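PDB 3OP7: aminotransferase class I and II, which probably catalyses pyridoxal-phosphate-dependent transfer of amino groups between amino acids and 2-oxo acids, with the cofactor held as an internal aldimine. Local coordinates for residues Gln149-Thr154 with Ser184-Tyr189; Glu178-Ala183 with Pro205-Val210. One frame throughout, in Å; residues are numbered along the deposited sequence. Where two conformers were deposited one is given.

Interaction 1: residues Gln149-Thr154 with Ser184-Tyr189; sequences QLIRPT and SEVGAY
Ile151 and Val186 meet where two helix-to-strand turns run side by side, one leading from helix 144-150 to strand 157-161, the other from helix 173-184 to its parallel neighbour, strand 189-193. The two side chains reach toward each other tip to tip, Ile151 CD1 lying 3.8 Å from Val186 CG2. Ile151 is the first residue to leave helical geometry, and its chain is stretched, with CG1 opposite the backbone N (chi1 -162°) and CD1 continuing outward (chi2 159°), which carries the terminal methyl across to the valine. The rest of Val186 packs on backbone carbonyls: CG1 lies 3.4 Å from Arg152 O, and CB 3.4 Å from Pro153 O. No hydrogen bond crosses between the segments, so the contact rests on van der Waals packing of one branched side chain against a methyl and two carbonyl oxygens. The CB of Arg152 points away from Val186, and its guanidinium forms a salt bridge, through NH2, with Glu128. Just past Val186 the chain turns through Gly187, whose positive phi (71°) suits a glycine, with a weak bond from Gly187 N to Ser184 O at 3.5 Å. Tyr189 then pairs by backbone hydrogen bonds with Lys156 and Ile158. Such packing between successive turns belongs to the beta-alpha-beta crossovers of the PLP-dependent aminotransferase large domain, at the N-terminal ends of two adjacent parallel strands.

Interaction 2: residues Glu178-Ala183 with Pro205-Val210; sequences ELVEIA and PSIIEV. With EDO (1,2-ethanediol), chain K; EDO (1,2-ethanediol), chain J.
Val180, on the flank of helix 173-184 that faces residues 205-210, meets Val210 and Ile207 of the short helix 207-210, and its two methyls divide the contact between them. From CB, which points toward the other segment, CG1 stands opposite the backbone N (chi1 169°) and ends 3.7 Å from the carbonyl oxygen Val210 O. CG2, the second branch, meets two side chains: Val210 CG2 at 3.9 Å and Ile207 CD1 at 4.0 Å. Both pairs cross obliquely, and this apolar packing joins the segments without a hydrogen bond. Ile207 starts off to one side, but its bent chain (chi2 60°) brings CD1 back to the valine.

A capping box marks the start of this short, weakly bonded helix. Ser206 at the N-cap gives its backbone N to Glu209 OE1 at 2.9 Å, a bond that meets the oxygen on its anti side, 27° out of the carboxylate plane. In return Ser206 OG accepts a weak bond from Ile208 N at 3.3 Å. Glu209 OE1 also receives a hydrogen bond, at 2.8 Å, from O2 of an ethanediol (chain K), probably from the crystallisation liquor. Glu194 reinforces the cap, bonding both Ser206 OG and Ile207 N.

Around this patch Pro205 packs on Leu176 and Val210 on Arg173, both of helix 173-184, while Tyr211 of a loop touches Val180. Leu179, Ala183 and Ile207 rest on Ile190, so helix 173-184 and the short helix lie together over strand 189-193, and Leu179 and Ile182 also pack on Leu147 of helix 144-150.

Overall arrangement
Followed from the N terminus, the segments come in the order 149-154, 178-183, 184-189, 205-210, so the two contacts cross. Interaction 1 closes a loop holding strand 157-161 and helix 173-184; interaction 2 starts on that helix and closes a second loop over strand 189-193. Their centres lie about 13 Å apart, and 178-183 runs straight into 184-189. There Ala188 N and Ala183 O, 3.1 Å apart, probably form a hydrogen bond, while Ile151 CD1 packs 3.7 Å from Ile182 O. Interaction 1 joins the surface turns that lead into strands 157-161 and 189-193, and interaction 2, a buried patch, joins helix 173-184 to the short helix 207-210.

Interaction 1: residues Gln149-Thr154 with Ser184-Tyr189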
loop_
_atom_site.group_PDB
_atom_site.type_symbol
_atom_site.label_atom_id
_atom_site.label_comp_id
_atom_site.label_asym_id
_atom_site.label_seq_id
_atom_site.Cartn_x
_atom_site.Cartn_y
_atom_site.Cartn_z
ATOM N N GLN A 149 2.546 -34.951 -1.219
ATOM C CA GLN A 149 1.832 -35.340 -2.441
ATOM C C GLN A 149 1.633 -34.145 -3.379
ATOM O O GLN A 149 1.617 -34.299 -4.626
ATOM C CB GLN A 149 0.468 -35.967 -2.108
ATOM C CG GLN A 149 0.508 -37.229 -1.288
ATOM C CD GLN A 149 -0.879 -37.731 -0.982
ATOM O OE1 GLN A 149 -1.826 -36.942 -0.904
ATOM N NE2 GLN A 149 -1.021 -39.037 -0.827
ATOM N N LEU A 150 1.492 -32.950 -2.804
ATOM C CA LEU A 150 1.251 -31.747 -3.612
ATOM C C LEU A 150 2.503 -31.114 -4.192
ATOM O O LEU A 150 2.436 -30.482 -5.237
ATOM C CB LEU A 150 0.532 -30.677 -2.792
ATOM C CG LEU A 150 -0.893 -31.045 -2.347
ATOM C CD1 LEU A 150 -1.311 -30.094 -1.216
ATOM C CD2 LEU A 150 -1.826 -30.921 -3.562
ATOM N N ILE A 151 3.625 -31.251 -3.506
ATOM C CA ILE A 151 4.870 -30.579 -3.920
ATOM C C ILE A 151 5.389 -31.188 -5.219
ATOM O O ILE A 151 5.226 -32.404 -5.487
ATOM C CB ILE A 151 5.942 -30.637 -2.786
ATOM C CG1 ILE A 151 7.043 -29.590 -3.036
ATOM C CG2 ILE A 151 6.463 -32.046 -2.595
ATOM C CD1 ILE A 151 7.873 -29.169 -1.829
ATOM N N ARG A 152 6.068 -30.359 -5.986
ATOM C CA ARG A 152 6.594 -30.718 -7.286
ATOM C C ARG A 152 8.046 -30.322 -7.334
ATOM O O ARG A 152 8.454 -29.403 -6.596
ATOM C CB ARG A 152 5.866 -29.919 -8.373
ATOM C CG ARG A 152 4.362 -30.168 -8.465
ATOM C CD ARG A 152 3.823 -29.274 -9.601
ATOM N NE ARG A 152 2.361 -29.310 -9.630
ATOM C CZ ARG A 152 1.624 -28.597 -10.485
ATOM N NH1 ARG A 152 2.202 -27.803 -11.363
ATOM N NH2 ARG A 152 0.308 -28.636 -10.408
ATOM N N PRO A 153 8.786 -30.876 -8.309
ATOM C CA PRO A 153 10.202 -30.579 -8.398
ATOM C C PRO A 153 10.497 -29.108 -8.509
ATOM O O PRO A 153 11.540 -28.662 -8.044
ATOM C CB PRO A 153 10.635 -31.348 -9.640
ATOM C CG PRO A 153 9.758 -32.583 -9.590
ATOM C CD PRO A 153 8.424 -32.054 -9.127
ATOM N N THR A 154 9.564 -28.369 -9.088
ATOM C CA THR A 154 9.753 -26.934 -9.364
ATOM C C THR A 154 8.870 -26.038 -8.510
ATOM O O THR A 154 8.735 -24.828 -8.801
ATOM C CB THR A 154 9.507 -26.589 -10.887
ATOM O OG1 THR A 154 8.162 -26.932 -11.261
ATOM C CG2 THR A 154 10.526 -27.310 -11.801
ATOM N N SER A 184 12.816 -27.751 1.474
ATOM C CA SER A 184 14.230 -27.812 1.114
ATOM C C SER A 184 14.552 -28.810 0.035
ATOM O O SER A 184 15.564 -28.655 -0.621
ATOM C CB SER A 184 15.094 -28.177 2.333
ATOM O OG SER A 184 14.977 -27.128 3.235
ATOM N N GLU A 185 13.741 -29.861 -0.141
ATOM C CA GLU A 185 13.990 -30.798 -1.229
ATOM C C GLU A 185 14.025 -30.137 -2.609
ATOM O O GLU A 185 14.705 -30.648 -3.524
ATOM C CB GLU A 185 12.956 -31.934 -1.278
ATOM C CG GLU A 185 13.113 -33.028 -0.274
ATOM C CD GLU A 185 14.432 -33.779 -0.398
ATOM O OE1 GLU A 185 14.612 -34.667 -1.278
ATOM O OE2 GLU A 185 15.306 -33.464 0.420
ATOM N N VAL A 186 13.276 -29.042 -2.766
ATOM C CA VAL A 186 13.164 -28.349 -4.041
ATOM C C VAL A 186 13.609 -26.897 -4.000
ATOM O O VAL A 186 13.591 -26.212 -5.045
ATOM C CB VAL A 186 11.724 -28.430 -4.610
ATOM C CG1 VAL A 186 11.242 -29.870 -4.655
ATOM C CG2 VAL A 186 10.789 -27.628 -3.796
ATOM N N GLY A 187 14.068 -26.406 -2.843
ATOM C CA GLY A 187 14.469 -25.003 -2.748
ATOM C C GLY A 187 13.272 -24.038 -2.798
ATOM O O GLY A 187 13.404 -22.874 -3.216
ATOM N N ALA A 188 12.084 -24.497 -2.386
ATOM C CA ALA A 188 10.898 -23.630 -2.368
ATOM C C ALA A 188 11.023 -22.602 -1.249
ATOM O O ALA A 188 11.516 -22.903 -0.171
ATOM C CB ALA A 188 9.599 -24.466 -2.162
ATOM N N TYR A 189 10.571 -21.387 -1.499
ATOM C CA TYR A 189 10.481 -20.407 -0.448
ATOM C C TYR A 189 9.322 -20.825 0.394
ATOM O O TYR A 189 8.381 -21.447 -0.105
ATOM C CB TYR A 189 10.088 -19.054 -0.967
ATOM C CG TYR A 189 11.065 -18.377 -1.900
ATOM C CD1 TYR A 189 12.289 -17.982 -1.452
ATOM C CD2 TYR A 189 10.712 -18.107 -3.243
ATOM C CE1 TYR A 189 13.195 -17.334 -2.328
ATOM C CE2 TYR A 189 11.586 -17.463 -4.111
ATOM C CZ TYR A 189 12.822 -17.070 -3.645
ATOM O OH TYR A 189 13.689 -16.423 -4.508
#

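Interaction 2: residues Glu178-Ala183 with Pro205-Val210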
loop_
_atom_site.group_PDB
_atom_site.type_symbol
_atom_site.label_atom_id
_atom_site.label_comp_id
_atom_site.label_asym_id
_atom_site.label_seq_id
_atom_site.Cartn_x
_atom_site.Cartn_y
_atom_site.Cartn_z
ATOM N N GLU A 178 9.832 -30.009 9.976
ATOM C CA GLU A 178 9.423 -31.033 9.016
ATOM C C GLU A 178 8.912 -30.401 7.702
ATOM O O GLU A 178 9.268 -30.857 6.598
ATOM C CB GLU A 178 8.412 -32.024 9.668
ATOM C CG GLU A 178 8.250 -33.288 8.836
ATOM C CD GLU A 178 7.371 -34.342 9.434
ATOM O OE1 GLU A 178 7.028 -34.287 10.632
ATOM O OE2 GLU A 178 7.004 -35.238 8.667
ATOM N N LEU A 179 8.168 -29.302 7.833
ATOM C CA LEU A 179 7.721 -28.495 6.687
ATOM C C LEU A 179 8.949 -28.011 5.920
ATOM O O LEU A 179 9.005 -28.063 4.678
ATOM C CB LEU A 179 6.884 -27.317 7.167
ATOM C CG LEU A 179 6.594 -26.181 6.209
ATOM C CD1 LEU A 179 5.876 -26.742 4.979
ATOM C CD2 LEU A 179 5.774 -25.102 6.958
ATOM N N VAL A 180 9.926 -27.503 6.654
ATOM C CA VAL A 180 11.137 -26.990 6.031
ATOM C C VAL A 180 11.896 -28.117 5.306
ATOM O O VAL A 180 12.381 -27.927 4.228
ATOM C CB VAL A 180 12.013 -26.273 7.052
ATOM C CG1 VAL A 180 13.439 -25.942 6.484
ATOM C CG2 VAL A 180 11.339 -24.978 7.479
ATOM N N GLU A 181 12.025 -29.284 5.920
ATOM C CA GLU A 181 12.687 -30.388 5.240
ATOM C C GLU A 181 12.020 -30.704 3.900
ATOM O O GLU A 181 12.717 -31.004 2.923
ATOM C CB GLU A 181 12.785 -31.615 6.145
ATOM C CG GLU A 181 13.811 -31.426 7.251
ATOM C CD GLU A 181 13.887 -32.584 8.222
ATOM O OE1 GLU A 181 12.827 -33.155 8.568
ATOM O OE2 GLU A 181 15.020 -32.927 8.638
ATOM N N ILE A 182 10.690 -30.605 3.832
ATOM C CA ILE A 182 9.984 -30.842 2.577
ATOM C C ILE A 182 10.276 -29.735 1.540
ATOM O O ILE A 182 10.660 -30.036 0.376
ATOM C CB ILE A 182 8.463 -30.958 2.776
ATOM C CG1 ILE A 182 8.098 -32.157 3.654
ATOM C CG2 ILE A 182 7.769 -31.056 1.416
ATOM C CD1 ILE A 182 6.615 -32.078 4.183
ATOM N N ALA A 183 10.166 -28.457 1.953
ATOM C CA ALA A 183 10.453 -27.317 1.099
ATOM C C ALA A 183 11.897 -27.344 0.597
ATOM O O ALA A 183 12.159 -27.058 -0.571
ATOM C CB ALA A 183 10.179 -25.947 1.824
ATOM N N PRO A 205 9.011 -20.726 16.598
ATOM C CA PRO A 205 9.946 -19.870 15.909
ATOM C C PRO A 205 9.306 -19.262 14.674
ATOM O O PRO A 205 8.334 -19.804 14.124
ATOM C CB PRO A 205 11.069 -20.835 15.504
ATOM C CG PRO A 205 10.393 -22.182 15.387
ATOM C CD PRO A 205 9.395 -22.152 16.493
ATOM N N SER A 206 9.843 -18.125 14.259
ATOM C CA SER A 206 9.582 -17.573 12.917
ATOM C C SER A 206 10.155 -18.501 11.852
ATOM O O SER A 206 11.178 -19.164 12.064
ATOM C CB SER A 206 10.209 -16.199 12.775
ATOM O OG SER A 206 10.057 -15.712 11.437
ATOM N N ILE A 207 9.505 -18.523 10.700
ATOM C CA ILE A 207 10.023 -19.267 9.548
ATOM C C ILE A 207 11.457 -18.941 9.257
ATOM O O ILE A 207 12.257 -19.807 8.948
ATOM C CB ILE A 207 9.121 -19.123 8.270
ATOM C CG1 ILE A 207 9.356 -20.287 7.314
ATOM C CG2 ILE A 207 9.250 -17.770 7.520
ATOM C CD1 ILE A 207 9.052 -21.694 7.876
ATOM N N ILE A 208 11.812 -17.668 9.361
ATOM C CA ILE A 208 13.180 -17.290 9.053
ATOM C C ILE A 208 14.223 -17.762 10.085
ATOM O O ILE A 208 15.417 -17.778 9.782
ATOM C CB ILE A 208 13.251 -15.777 8.871
ATOM C CG1 ILE A 208 14.478 -15.413 8.028
ATOM C CG2 ILE A 208 13.152 -15.098 10.229
ATOM C CD1 ILE A 208 14.596 -13.931 7.704
ATOM N N GLU A 209 13.781 -18.197 11.263
ATOM C CA GLU A 209 14.664 -18.788 12.276
ATOM C C GLU A 209 14.906 -20.289 12.050
ATOM O O GLU A 209 15.802 -20.889 12.698
ATOM C CB GLU A 209 14.088 -18.534 13.687
ATOM C CG GLU A 209 14.082 -17.046 14.071
ATOM C CD GLU A 209 13.315 -16.723 15.336
ATOM O OE1 GLU A 209 12.219 -17.274 15.609
ATOM O OE2 GLU A 209 13.793 -15.827 16.059
ATOM N N VAL A 210 14.105 -20.901 11.180
ATOM C CA VAL A 210 14.278 -22.309 10.858
ATOM C C VAL A 210 14.633 -22.599 9.406
ATOM O O VAL A 210 14.903 -23.762 9.081
ATOM C CB VAL A 210 13.047 -23.152 11.278
ATOM C CG1 VAL A 210 12.896 -23.200 12.820
ATOM C CG2 VAL A 210 11.779 -22.673 10.639
HETATM C C1 EDO K . 14.820 -18.703 17.993
HETATM O O1 EDO K . 15.571 -19.661 17.227
HETATM C C2 EDO K . 13.391 -19.205 18.203
HETATM O O2 EDO K . 12.402 -18.159 18.258
HETATM C C1 EDO J . 12.078 -35.139 2.200
HETATM O O1 EDO J . 12.695 -34.469 3.324
HETATM C C2 EDO J . 11.074 -36.183 2.699
HETATM O O2 EDO J . 9.711 -35.728 2.715
#